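Local coordinates for NOVP (Streptomyces caeruleus, PDB 2WK1), which methylates the 4-hydroxyl of the noviose sugar with S-adenosyl-L-methionine, the penultimate step in making the antibiotic novobiocin, at residues L210-M215 / Y239-D244; I88-N93 / D272-Y277; G114-G119 / N167-V172. One frame throughout, in Å; residues are numbered along the deposited sequence.

Interaction 1 (L210-M215 / Y239-D244); sequences LAVLRM and YVIVDD. With EDO (1,2-ethanediol), chain F.
Val212 to Met215 run beside Tyr239 to Val242 as neighbouring parallel strands in the central sheet of a Rossmann-like, class I methyltransferase fold, a beta-alpha-beta unit whose connection includes helix 220-230. The strand axes are 4.7 Å apart and diverge by only 10°. Backbone hydrogen bonds zigzag between them: Tyr239 N gives to Ala211 O, Leu213 N to Tyr239 O, Ile241 N to Leu213 O, Met215 N to Ile241 O, and Asp243 N to Met215 O. The last of these carries the pairing one residue past the end of strand 238-242.

The salt bridge lies at this C-terminal end, where Rossmann-like folds place their active sites. Arg214 NH2 gives a nearly straight bond of 2.7 Å to Asp243 OD1. That oxygen sits in the guanidinium plane and offers its anti lone pair, while the two flat groups are turned 73° from each other. Arg214 NH1 bridges to Glu112 and Asp216, and Asp243 OD1 also pairs with Arg90; Asp216, Asp243 and Asp244 are predicted magnesium ligands. An ethanediol, probably from the crystallisation liquor, accepts from Asp244 N through O2 at 3.0 Å.

Packing fills in on each face. The extended Arg214 chain crosses Ile241 at a slant, its NE 3.8 Å from Ile241 CG2, and Val212 CG1 meets Ile241 CD1 farther back. On the opposite face, that of Leu213 and Val240, Met215 bends at its last torsion (chi3 -58°), which brings its CE to 3.8 Å from Val242 CG2 and 4.1 Å from Val240 CG1.

Interaction 2 (I88-N93 / D272-Y277); sequences IKRLEN and DRDGVY. With SO4 (sulfate ion), chain D.
Arg90 and Asp272 form the salt bridge that ties helix 87-103 to an Asx turn leading into strand 276-279. Arg90 NE points almost straight at Asp272 OD2, 2.7 Å away. The oxygen lies in the guanidinium plane and uses its syn lone pair, yet the carboxylate is turned 75° from the guanidinium. A bend at chi3 (-83°) turns NE toward the acid. Water 1 makes a second, indirect connection: it accepts from Arg90 N and also lies within bonding distance of Asp272 OD2.

The other carboxylate oxygen, Asp272 OD1, folds its own loop. It receives Asp274 N from above the carboxylate plane and Gly275 N nearly along the C-O axis, both at 2.9 Å. One acid thus shapes the loop with one oxygen and grips the helix with the other. Asp274 completes the charge network more loosely: its CB lies over one face of the Arg90 guanidinium, and the OD2 of Asp274 is 3.8 Å from NH2 of Arg90, a long pairing of charges alone. Its stronger partner is Arg76, while Arg90 NH2 is held by the carbonyls of Glu74 and Gly75.

Packing flanks this polar centre. Lys89 CD rests 4.0 Å from Asp272 CB. One helical turn beyond, with its amide tilted 60° to the Tyr277 ring, Asn93 sets ND2 over one ring face, offset to the rim, 3.4 Å from Tyr277 CD1.

Interaction 3 (G114-G119 / N167-V172); sequences GVWRGG and NSVLAV. With SAH (S-adenosyl-L-homocysteine), chain B.
Trp116 and Val172 bring their CA atoms within 5.8 Å where a type II' turn, Val115 to Gly118, passes the end of the short helix 167-170. Water 2 lies between Trp116 O and Val172 O, within bonding distance of each.

The indole of Trp116 carries most of the contact. With CG anti to the backbone N (chi1 -168°), the ring reaches out to the helix, and NE1 of Trp116 donates to Val169 O at 2.9 Å. The carbonyl oxygen lies in the ring plane, but the donor stands 41° out of the carbonyl plane. Leu170 O lies at the same indole edge. Carbon contacts flank the bond: Val172 CG2 comes to 3.5 Å from Trp116 CD1, and Val169 CG1 to 4.0 Å from Trp116 CZ2. Arg117 CG rests over the centre of one indole face and also touches Val172 CG2. The guanidinium of Arg117 turns a face to Trp116 CH2, while its NH1 and NH2 donate to the carbonyls of Pro79, Ala80 and Ala82.

The same loop binds S-adenosyl-L-homocysteine. Gly114 O accepts from the ligand's amino N at 2.9 Å, and Trp116 N donates to ribose O3' at 3.1 Å. Trp116 CB packs 3.6 Å from CB of the ligand.

In the fold, this is the glycine-rich loop between strand 109-113 and helix 119-130, with Gly118 as N-cap of that helix. Helix 167-170 packs on the loop, with Leu170 touching Met85 and Ile147; Trp116 also touches Met85.

Interactions 1 and 2 are adjacent, their centres about 11 Å apart, and share one sheet: strand 238-242 lies between strands 210-215 and 276-279, the last running antiparallel. They also meet through Arg90, whose guanidinium bridges the loop at 272-277 to the end of strand 238-242. Interaction 3 stands about 18 Å between centres from each, with nearest atoms about 5 Å away. Along the chain, interaction 2 joins helix 87-103 to the C-terminal strand region, and the other two fall between its halves, interaction 3 first. Together they lie around the cofactor site: interaction 3 contributes part of the S-adenosyl-L-homocysteine pocket, interaction 1 supplies predicted magnesium ligands, and interaction 2 brings Arg90 to one, Asp243.

Interaction 1 (L210-M215 / Y239-D244)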
loop_
_atom_site.group_PDB
_atom_site.type_symbol
_atom_site.label_atom_id
_atom_site.label_comp_id
_atom_site.label_asym_id
_atom_site.label_seq_id
_atom_site.Cartn_x
_atom_site.Cartn_y
_atom_site.Cartn_z
ATOM N N LEU A 210 -15.857 -24.635 5.782
ATOM C CA LEU A 210 -15.387 -23.499 4.989
ATOM C C LEU A 210 -16.549 -22.580 4.652
ATOM O O LEU A 210 -17.624 -23.027 4.228
ATOM C CB LEU A 210 -14.771 -23.987 3.674
ATOM C CG LEU A 210 -13.426 -24.702 3.784
ATOM C CD1 LEU A 210 -13.056 -25.329 2.459
ATOM C CD2 LEU A 210 -12.365 -23.737 4.318
ATOM N N ALA A 211 -16.324 -21.288 4.832
ATOM C CA ALA A 211 -17.251 -20.268 4.369
ATOM C C ALA A 211 -16.898 -19.739 2.984
ATOM O O ALA A 211 -17.803 -19.355 2.220
ATOM C CB ALA A 211 -17.352 -19.145 5.395
ATOM N N VAL A 212 -15.611 -19.693 2.635
ATOM C CA VAL A 212 -15.177 -19.299 1.286
ATOM C C VAL A 212 -14.073 -20.246 0.854
ATOM O O VAL A 212 -13.084 -20.412 1.564
ATOM C CB VAL A 212 -14.687 -17.829 1.204
ATOM C CG1 VAL A 212 -14.234 -17.512 -0.227
ATOM C CG2 VAL A 212 -15.767 -16.835 1.672
ATOM N N LEU A 213 -14.247 -20.841 -0.320
ATOM C CA LEU A 213 -13.252 -21.679 -0.986
ATOM C C LEU A 213 -12.854 -20.976 -2.264
ATOM O O LEU A 213 -13.657 -20.894 -3.159
ATOM C CB LEU A 213 -13.865 -23.029 -1.298
ATOM C CG LEU A 213 -13.133 -24.000 -2.215
ATOM C CD1 LEU A 213 -11.693 -24.216 -1.731
ATOM C CD2 LEU A 213 -13.930 -25.309 -2.367
ATOM N N ARG A 214 -11.633 -20.444 -2.330
ATOM C CA ARG A 214 -11.126 -19.773 -3.541
ATOM C C ARG A 214 -10.127 -20.701 -4.211
ATOM O O ARG A 214 -9.178 -21.139 -3.589
ATOM C CB ARG A 214 -10.516 -18.419 -3.247
ATOM C CG ARG A 214 -10.135 -17.695 -4.538
ATOM C CD ARG A 214 -9.622 -16.262 -4.325
ATOM N NE ARG A 214 -9.843 -15.502 -5.540
ATOM C CZ ARG A 214 -9.124 -15.648 -6.653
ATOM N NH1 ARG A 214 -7.987 -16.323 -6.625
ATOM N NH2 ARG A 214 -9.530 -15.089 -7.767
ATOM N N MET A 215 -10.378 -21.022 -5.466
ATOM C CA MET A 215 -9.584 -21.972 -6.228
ATOM C C MET A 215 -8.806 -21.240 -7.296
ATOM O O MET A 215 -9.406 -20.556 -8.142
ATOM C CB MET A 215 -10.494 -23.028 -6.850
ATOM C CG MET A 215 -11.423 -23.711 -5.843
ATOM S SD MET A 215 -12.171 -25.180 -6.513
ATOM C CE MET A 215 -12.964 -24.486 -7.912
ATOM N N TYR A 239 -19.340 -19.607 -0.283
ATOM C CA TYR A 239 -18.988 -19.325 -1.657
ATOM C C TYR A 239 -17.833 -20.148 -2.153
ATOM O O TYR A 239 -16.887 -20.403 -1.406
ATOM C CB TYR A 239 -18.605 -17.847 -1.800
ATOM C CG TYR A 239 -19.737 -16.885 -1.559
ATOM C CD1 TYR A 239 -20.605 -16.525 -2.577
ATOM C CD2 TYR A 239 -19.945 -16.317 -0.320
ATOM C CE1 TYR A 239 -21.658 -15.641 -2.334
ATOM C CE2 TYR A 239 -20.994 -15.453 -0.077
ATOM C CZ TYR A 239 -21.830 -15.089 -1.094
ATOM O OH TYR A 239 -22.894 -14.206 -0.896
ATOM N N VAL A 240 -17.909 -20.529 -3.420
ATOM C CA VAL A 240 -16.807 -21.106 -4.169
ATOM C C VAL A 240 -16.443 -20.160 -5.276
ATOM O O VAL A 240 -17.294 -19.784 -6.090
ATOM C CB VAL A 240 -17.143 -22.474 -4.747
ATOM C CG1 VAL A 240 -15.955 -23.033 -5.531
ATOM C CG2 VAL A 240 -17.628 -23.429 -3.636
ATOM N N ILE A 241 -15.192 -19.732 -5.289
ATOM C CA ILE A 241 -14.675 -18.801 -6.289
ATOM C C ILE A 241 -13.703 -19.563 -7.213
ATOM O O ILE A 241 -12.805 -20.229 -6.716
ATOM C CB ILE A 241 -13.952 -17.606 -5.640
ATOM C CG1 ILE A 241 -14.877 -16.800 -4.709
ATOM C CG2 ILE A 241 -13.278 -16.750 -6.702
ATOM C CD1 ILE A 241 -14.151 -15.889 -3.753
ATOM N N VAL A 242 -13.890 -19.438 -8.516
ATOM C CA VAL A 242 -13.043 -20.079 -9.517
ATOM C C VAL A 242 -12.305 -18.961 -10.239
ATOM O O VAL A 242 -12.913 -18.187 -11.004
ATOM C CB VAL A 242 -13.876 -20.878 -10.538
ATOM C CG1 VAL A 242 -12.978 -21.593 -11.476
ATOM C CG2 VAL A 242 -14.868 -21.826 -9.838
ATOM N N ASP A 243 -11.001 -18.874 -10.039
ATOM C CA ASP A 243 -10.228 -17.767 -10.557
ATOM C C ASP A 243 -10.215 -17.692 -12.072
ATOM O O ASP A 243 -10.325 -16.600 -12.639
ATOM C CB ASP A 243 -8.783 -17.854 -10.060
ATOM C CG ASP A 243 -7.931 -16.720 -10.593
ATOM O OD1 ASP A 243 -8.047 -15.607 -10.010
ATOM O OD2 ASP A 243 -7.203 -16.930 -11.602
ATOM N N ASP A 244 -10.019 -18.845 -12.700
ATOM C CA ASP A 244 -9.651 -18.957 -14.126
ATOM C C ASP A 244 -10.620 -19.973 -14.687
ATOM O O ASP A 244 -10.350 -21.168 -14.680
ATOM C CB ASP A 244 -8.187 -19.464 -14.246
ATOM C CG ASP A 244 -7.538 -19.234 -15.623
ATOM O OD1 ASP A 244 -8.151 -18.662 -16.530
ATOM O OD2 ASP A 244 -6.351 -19.624 -15.767
HETATM C C1 EDO F . -9.422 -23.321 -10.062
HETATM O O1 EDO F . -8.301 -24.100 -9.502
HETATM C C2 EDO F . -9.223 -22.781 -11.492
HETATM O O2 EDO F . -8.885 -21.373 -11.449
#

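Interaction 2 (I88-N93 / D272-Y277)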
loop_
_atom_site.group_PDB
_atom_site.type_symbol
_atom_site.label_atom_id
_atom_site.label_comp_id
_atom_site.label_asym_id
_atom_site.label_seq_id
_atom_site.Cartn_x
_atom_site.Cartn_y
_atom_site.Cartn_z
ATOM N N ILE A 88 -7.913 -6.100 -9.576
ATOM C CA ILE A 88 -8.827 -5.391 -8.693
ATOM C C ILE A 88 -10.220 -6.042 -8.623
ATOM O O ILE A 88 -10.795 -6.176 -7.538
ATOM C CB ILE A 88 -8.965 -3.900 -9.100
ATOM C CG1 ILE A 88 -7.616 -3.167 -8.960
ATOM C CG2 ILE A 88 -10.067 -3.199 -8.318
ATOM C CD1 ILE A 88 -7.066 -2.992 -7.567
ATOM N N LYS A 89 -10.797 -6.419 -9.771
ATOM C CA LYS A 89 -12.142 -6.971 -9.749
ATOM C C LYS A 89 -12.208 -8.294 -8.966
ATOM O O LYS A 89 -13.145 -8.524 -8.211
ATOM C CB LYS A 89 -12.697 -7.131 -11.149
ATOM C CG LYS A 89 -12.995 -5.782 -11.829
ATOM C CD LYS A 89 -13.599 -5.935 -13.210
ATOM C CE LYS A 89 -13.871 -4.609 -13.905
ATOM N NZ LYS A 89 -14.649 -4.880 -15.165
ATOM N N ARG A 90 -11.226 -9.173 -9.148
ATOM C CA ARG A 90 -11.221 -10.411 -8.395
ATOM C C ARG A 90 -10.909 -10.181 -6.898
ATOM O O ARG A 90 -11.429 -10.910 -6.052
ATOM C CB ARG A 90 -10.343 -11.491 -9.034
ATOM C CG ARG A 90 -11.100 -12.332 -10.058
ATOM C CD ARG A 90 -10.210 -13.260 -10.891
ATOM N NE ARG A 90 -9.619 -12.555 -12.004
ATOM C CZ ARG A 90 -8.411 -12.778 -12.522
ATOM N NH1 ARG A 90 -7.589 -13.674 -12.019
ATOM N NH2 ARG A 90 -8.006 -12.050 -13.539
ATOM N N LEU A 91 -10.097 -9.182 -6.572
ATOM C CA LEU A 91 -9.919 -8.827 -5.144
ATOM C C LEU A 91 -11.217 -8.297 -4.542
ATOM O O LEU A 91 -11.579 -8.650 -3.430
ATOM C CB LEU A 91 -8.786 -7.804 -4.973
ATOM C CG LEU A 91 -7.356 -8.311 -5.151
ATOM C CD1 LEU A 91 -6.399 -7.131 -5.355
ATOM C CD2 LEU A 91 -6.889 -9.203 -4.004
ATOM N N GLU A 92 -11.915 -7.445 -5.295
ATOM C CA GLU A 92 -13.194 -6.942 -4.828
ATOM C C GLU A 92 -14.213 -8.068 -4.613
ATOM O O GLU A 92 -14.993 -8.028 -3.671
ATOM C CB GLU A 92 -13.753 -5.848 -5.761
ATOM C CG GLU A 92 -12.970 -4.535 -5.677
ATOM C CD GLU A 92 -13.314 -3.476 -6.747
ATOM O OE1 GLU A 92 -13.804 -3.827 -7.856
ATOM O OE2 GLU A 92 -13.025 -2.276 -6.488
ATOM N N ASN A 93 -14.183 -9.084 -5.479
ATOM C CA ASN A 93 -15.029 -10.262 -5.283
ATOM C C ASN A 93 -14.729 -10.992 -3.981
ATOM O O ASN A 93 -15.637 -11.416 -3.278
ATOM C CB ASN A 93 -14.884 -11.192 -6.491
ATOM C CG ASN A 93 -15.523 -12.552 -6.274
ATOM O OD1 ASN A 93 -14.807 -13.519 -6.003
ATOM N ND2 ASN A 93 -16.850 -12.627 -6.350
ATOM N N ASP A 272 -15.211 -11.054 -13.823
ATOM C CA ASP A 272 -14.474 -10.201 -14.752
ATOM C C ASP A 272 -14.401 -10.895 -16.111
ATOM O O ASP A 272 -15.403 -11.504 -16.521
ATOM C CB ASP A 272 -13.120 -9.752 -14.160
ATOM C CG ASP A 272 -12.228 -10.907 -13.719
ATOM O OD1 ASP A 272 -12.508 -12.081 -14.038
ATOM O OD2 ASP A 272 -11.207 -10.610 -13.068
ATOM N N ARG A 273 -13.272 -10.835 -16.813
ATOM C CA ARG A 273 -13.147 -11.552 -18.080
ATOM C C ARG A 273 -12.719 -12.999 -17.868
ATOM O O ARG A 273 -12.585 -13.742 -18.862
ATOM C CB ARG A 273 -12.127 -10.856 -18.987
ATOM C CG ARG A 273 -12.475 -9.398 -19.229
ATOM C CD ARG A 273 -11.507 -8.765 -20.196
ATOM N NE ARG A 273 -11.638 -9.204 -21.585
ATOM C CZ ARG A 273 -12.304 -8.551 -22.537
ATOM N NH1 ARG A 273 -13.018 -7.473 -22.263
ATOM N NH2 ARG A 273 -12.300 -9.028 -23.770
ATOM N N ASP A 274 -12.495 -13.421 -16.611
ATOM C CA ASP A 274 -11.915 -14.738 -16.307
ATOM C C ASP A 274 -12.671 -15.521 -15.241
ATOM O O ASP A 274 -13.032 -16.691 -15.450
ATOM C CB ASP A 274 -10.475 -14.595 -15.861
ATOM C CG ASP A 274 -9.586 -14.128 -16.983
ATOM O OD1 ASP A 274 -9.276 -14.942 -17.900
ATOM O OD2 ASP A 274 -9.209 -12.939 -16.985
ATOM N N GLY A 275 -12.897 -14.905 -14.098
ATOM C CA GLY A 275 -13.397 -15.633 -12.939
ATOM C C GLY A 275 -14.901 -15.726 -12.861
ATOM O O GLY A 275 -15.638 -14.884 -13.411
ATOM N N VAL A 276 -15.352 -16.738 -12.130
ATOM C CA VAL A 276 -16.760 -16.917 -11.772
ATOM C C VAL A 276 -16.836 -17.374 -10.315
ATOM O O VAL A 276 -15.828 -17.780 -9.726
ATOM C CB VAL A 276 -17.485 -17.957 -12.681
ATOM C CG1 VAL A 276 -17.380 -17.553 -14.191
ATOM C CG2 VAL A 276 -16.900 -19.350 -12.500
ATOM N N TYR A 277 -18.034 -17.358 -9.741
ATOM C CA TYR A 277 -18.251 -17.882 -8.417
ATOM C C TYR A 277 -19.663 -18.384 -8.265
ATOM O O TYR A 277 -20.535 -18.029 -9.055
ATOM C CB TYR A 277 -17.901 -16.832 -7.331
ATOM C CG TYR A 277 -18.853 -15.685 -7.196
ATOM C CD1 TYR A 277 -18.933 -14.689 -8.135
ATOM C CD2 TYR A 277 -19.637 -15.571 -6.079
ATOM C CE1 TYR A 277 -19.811 -13.629 -7.984
ATOM C CE2 TYR A 277 -20.503 -14.506 -5.916
ATOM C CZ TYR A 277 -20.600 -13.549 -6.896
ATOM O OH TYR A 277 -21.471 -12.485 -6.721
HETATM S S SO4 D . -10.420 -12.175 -23.601
HETATM O O1 SO4 D . -11.348 -12.897 -24.470
HETATM O O2 SO4 D . -11.047 -12.135 -22.291
HETATM O O3 SO4 D . -10.250 -10.820 -24.156
HETATM O O4 SO4 D . -9.125 -12.853 -23.542
HETATM O O HOH W 1 -9.647 -8.852 -11.523
#

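Interaction 3 (G114-G119 / N167-V172)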
loop_
_atom_site.group_PDB
_atom_site.type_symbol
_atom_site.label_atom_id
_atom_site.label_comp_id
_atom_site.label_asym_id
_atom_site.label_seq_id
_atom_site.Cartn_x
_atom_site.Cartn_y
_atom_site.Cartn_z
ATOM N N GLY A 114 -3.813 -22.244 -4.140
ATOM C CA GLY A 114 -2.974 -21.643 -5.159
ATOM C C GLY A 114 -2.833 -20.180 -4.859
ATOM O O GLY A 114 -3.725 -19.399 -5.172
ATOM N N VAL A 115 -1.702 -19.810 -4.264
ATOM C CA VAL A 115 -1.567 -18.508 -3.626
ATOM C C VAL A 115 -0.482 -17.588 -4.202
ATOM O O VAL A 115 -0.489 -16.399 -3.912
ATOM C CB VAL A 115 -1.359 -18.669 -2.109
ATOM C CG1 VAL A 115 -2.392 -19.656 -1.538
ATOM C CG2 VAL A 115 0.087 -19.049 -1.754
ATOM N N TRP A 116 0.465 -18.139 -4.955
ATOM C CA TRP A 116 1.577 -17.346 -5.513
ATOM C C TRP A 116 2.241 -16.524 -4.403
ATOM O O TRP A 116 2.698 -17.119 -3.419
ATOM C CB TRP A 116 1.096 -16.501 -6.704
ATOM C CG TRP A 116 2.178 -15.894 -7.509
ATOM C CD1 TRP A 116 3.247 -16.548 -8.045
ATOM C CD2 TRP A 116 2.246 -14.544 -8.001
ATOM N NE1 TRP A 116 4.004 -15.690 -8.802
ATOM C CE2 TRP A 116 3.423 -14.451 -8.794
ATOM C CE3 TRP A 116 1.464 -13.395 -7.816
ATOM C CZ2 TRP A 116 3.797 -13.270 -9.422
ATOM C CZ3 TRP A 116 1.839 -12.230 -8.464
ATOM C CH2 TRP A 116 2.999 -12.174 -9.245
ATOM N N ARG A 117 2.341 -15.199 -4.539
ATOM C CA ARG A 117 2.981 -14.370 -3.523
ATOM C C ARG A 117 2.142 -14.147 -2.268
ATOM O O ARG A 117 2.632 -13.585 -1.288
ATOM C CB ARG A 117 3.402 -13.036 -4.123
ATOM C CG ARG A 117 4.495 -13.170 -5.197
ATOM C CD ARG A 117 4.708 -11.836 -5.887
ATOM N NE ARG A 117 5.813 -11.902 -6.839
ATOM C CZ ARG A 117 5.991 -11.037 -7.833
ATOM N NH1 ARG A 117 5.183 -10.022 -7.992
ATOM N NH2 ARG A 117 6.987 -11.197 -8.685
ATOM N N GLY A 118 0.890 -14.608 -2.293
ATOM C CA GLY A 118 0.044 -14.618 -1.123
ATOM C C GLY A 118 -0.984 -13.533 -0.999
ATOM O O GLY A 118 -1.742 -13.527 -0.032
ATOM N N GLY A 119 -1.068 -12.636 -1.976
ATOM C CA GLY A 119 -1.902 -11.458 -1.819
ATOM C C GLY A 119 -3.383 -11.681 -1.596
ATOM O O GLY A 119 -4.013 -10.937 -0.848
ATOM N N ASN A 167 7.131 -21.876 -13.983
ATOM C CA ASN A 167 7.535 -21.830 -12.573
ATOM C C ASN A 167 8.619 -20.829 -12.204
ATOM O O ASN A 167 8.737 -20.452 -11.042
ATOM C CB ASN A 167 7.845 -23.233 -12.070
ATOM C CG ASN A 167 6.566 -24.064 -11.865
ATOM O OD1 ASN A 167 5.454 -23.545 -11.929
ATOM N ND2 ASN A 167 6.741 -25.359 -11.642
ATOM N N SER A 168 9.392 -20.348 -13.186
ATOM C CA SER A 168 10.345 -19.279 -12.873
ATOM C C SER A 168 9.642 -18.082 -12.235
ATOM O O SER A 168 10.200 -17.415 -11.357
ATOM C CB SER A 168 11.108 -18.836 -14.125
ATOM O OG SER A 168 10.237 -18.456 -15.170
ATOM N N VAL A 169 8.408 -17.836 -12.667
ATOM C CA VAL A 169 7.573 -16.797 -12.058
ATOM C C VAL A 169 6.634 -17.362 -10.985
ATOM O O VAL A 169 6.453 -16.737 -9.933
ATOM C CB VAL A 169 6.707 -16.054 -13.091
ATOM C CG1 VAL A 169 5.764 -15.054 -12.385
ATOM C CG2 VAL A 169 7.570 -15.307 -14.132
ATOM N N LEU A 170 6.051 -18.526 -11.248
ATOM C CA LEU A 170 4.968 -19.042 -10.406
ATOM C C LEU A 170 5.390 -19.725 -9.120
ATOM O O LEU A 170 4.551 -19.836 -8.212
ATOM C CB LEU A 170 4.048 -19.966 -11.170
ATOM C CG LEU A 170 3.307 -19.363 -12.356
ATOM C CD1 LEU A 170 2.494 -20.425 -13.053
ATOM C CD2 LEU A 170 2.458 -18.151 -11.995
ATOM N N ALA A 171 6.634 -20.184 -9.021
ATOM C CA ALA A 171 7.147 -20.770 -7.782
ATOM C C ALA A 171 7.550 -19.689 -6.804
ATOM O O ALA A 171 8.471 -18.910 -7.066
ATOM C CB ALA A 171 8.326 -21.700 -8.081
ATOM N N VAL A 172 6.878 -19.651 -5.661
ATOM C CA VAL A 172 7.184 -18.694 -4.604
ATOM C C VAL A 172 7.255 -19.467 -3.302
ATOM O O VAL A 172 6.301 -20.165 -2.929
ATOM C CB VAL A 172 6.126 -17.575 -4.497
ATOM C CG1 VAL A 172 6.491 -16.621 -3.383
ATOM C CG2 VAL A 172 5.964 -16.838 -5.845
HETATM N N SAH B . -4.071 -16.714 -6.215
HETATM C CA SAH B . -2.724 -16.185 -6.622
HETATM C CB SAH B . -2.310 -16.784 -7.968
HETATM C CG SAH B . -2.095 -18.291 -7.929
HETATM S SD SAH B . -0.923 -18.822 -9.185
HETATM C C SAH B . -2.707 -14.683 -6.570
HETATM O O SAH B . -1.875 -14.049 -7.230
HETATM O OXT SAH B . -3.461 -14.108 -5.797
HETATM C "C5'" SAH B . -1.142 -20.611 -9.138
HETATM C "C4'" SAH B . -0.614 -21.237 -7.829
HETATM O "O4'" SAH B . -1.132 -22.586 -7.733
HETATM C "C3'" SAH B . 0.909 -21.311 -7.714
HETATM O "O3'" SAH B . 1.391 -20.677 -6.516
HETATM C "C2'" SAH B . 1.180 -22.832 -7.724
HETATM O "O2'" SAH B . 2.306 -23.251 -6.951
HETATM C "C1'" SAH B . -0.118 -23.421 -7.162
HETATM N N9 SAH B . -0.473 -24.781 -7.573
HETATM C C8 SAH B . -1.068 -25.112 -8.748
HETATM N N7 SAH B . -1.386 -26.430 -8.767
HETATM C C5 SAH B . -1.007 -26.935 -7.568
HETATM C C6 SAH B . -1.103 -28.221 -6.922
HETATM N N6 SAH B . -1.632 -29.249 -7.563
HETATM N N1 SAH B . -0.641 -28.335 -5.671
HETATM C C2 SAH B . -0.140 -27.285 -4.996
HETATM N N3 SAH B . -0.009 -26.058 -5.512
HETATM C C4 SAH B . -0.454 -25.856 -6.770
HETATM O O HOH W 2 3.401 -19.913 -3.436
#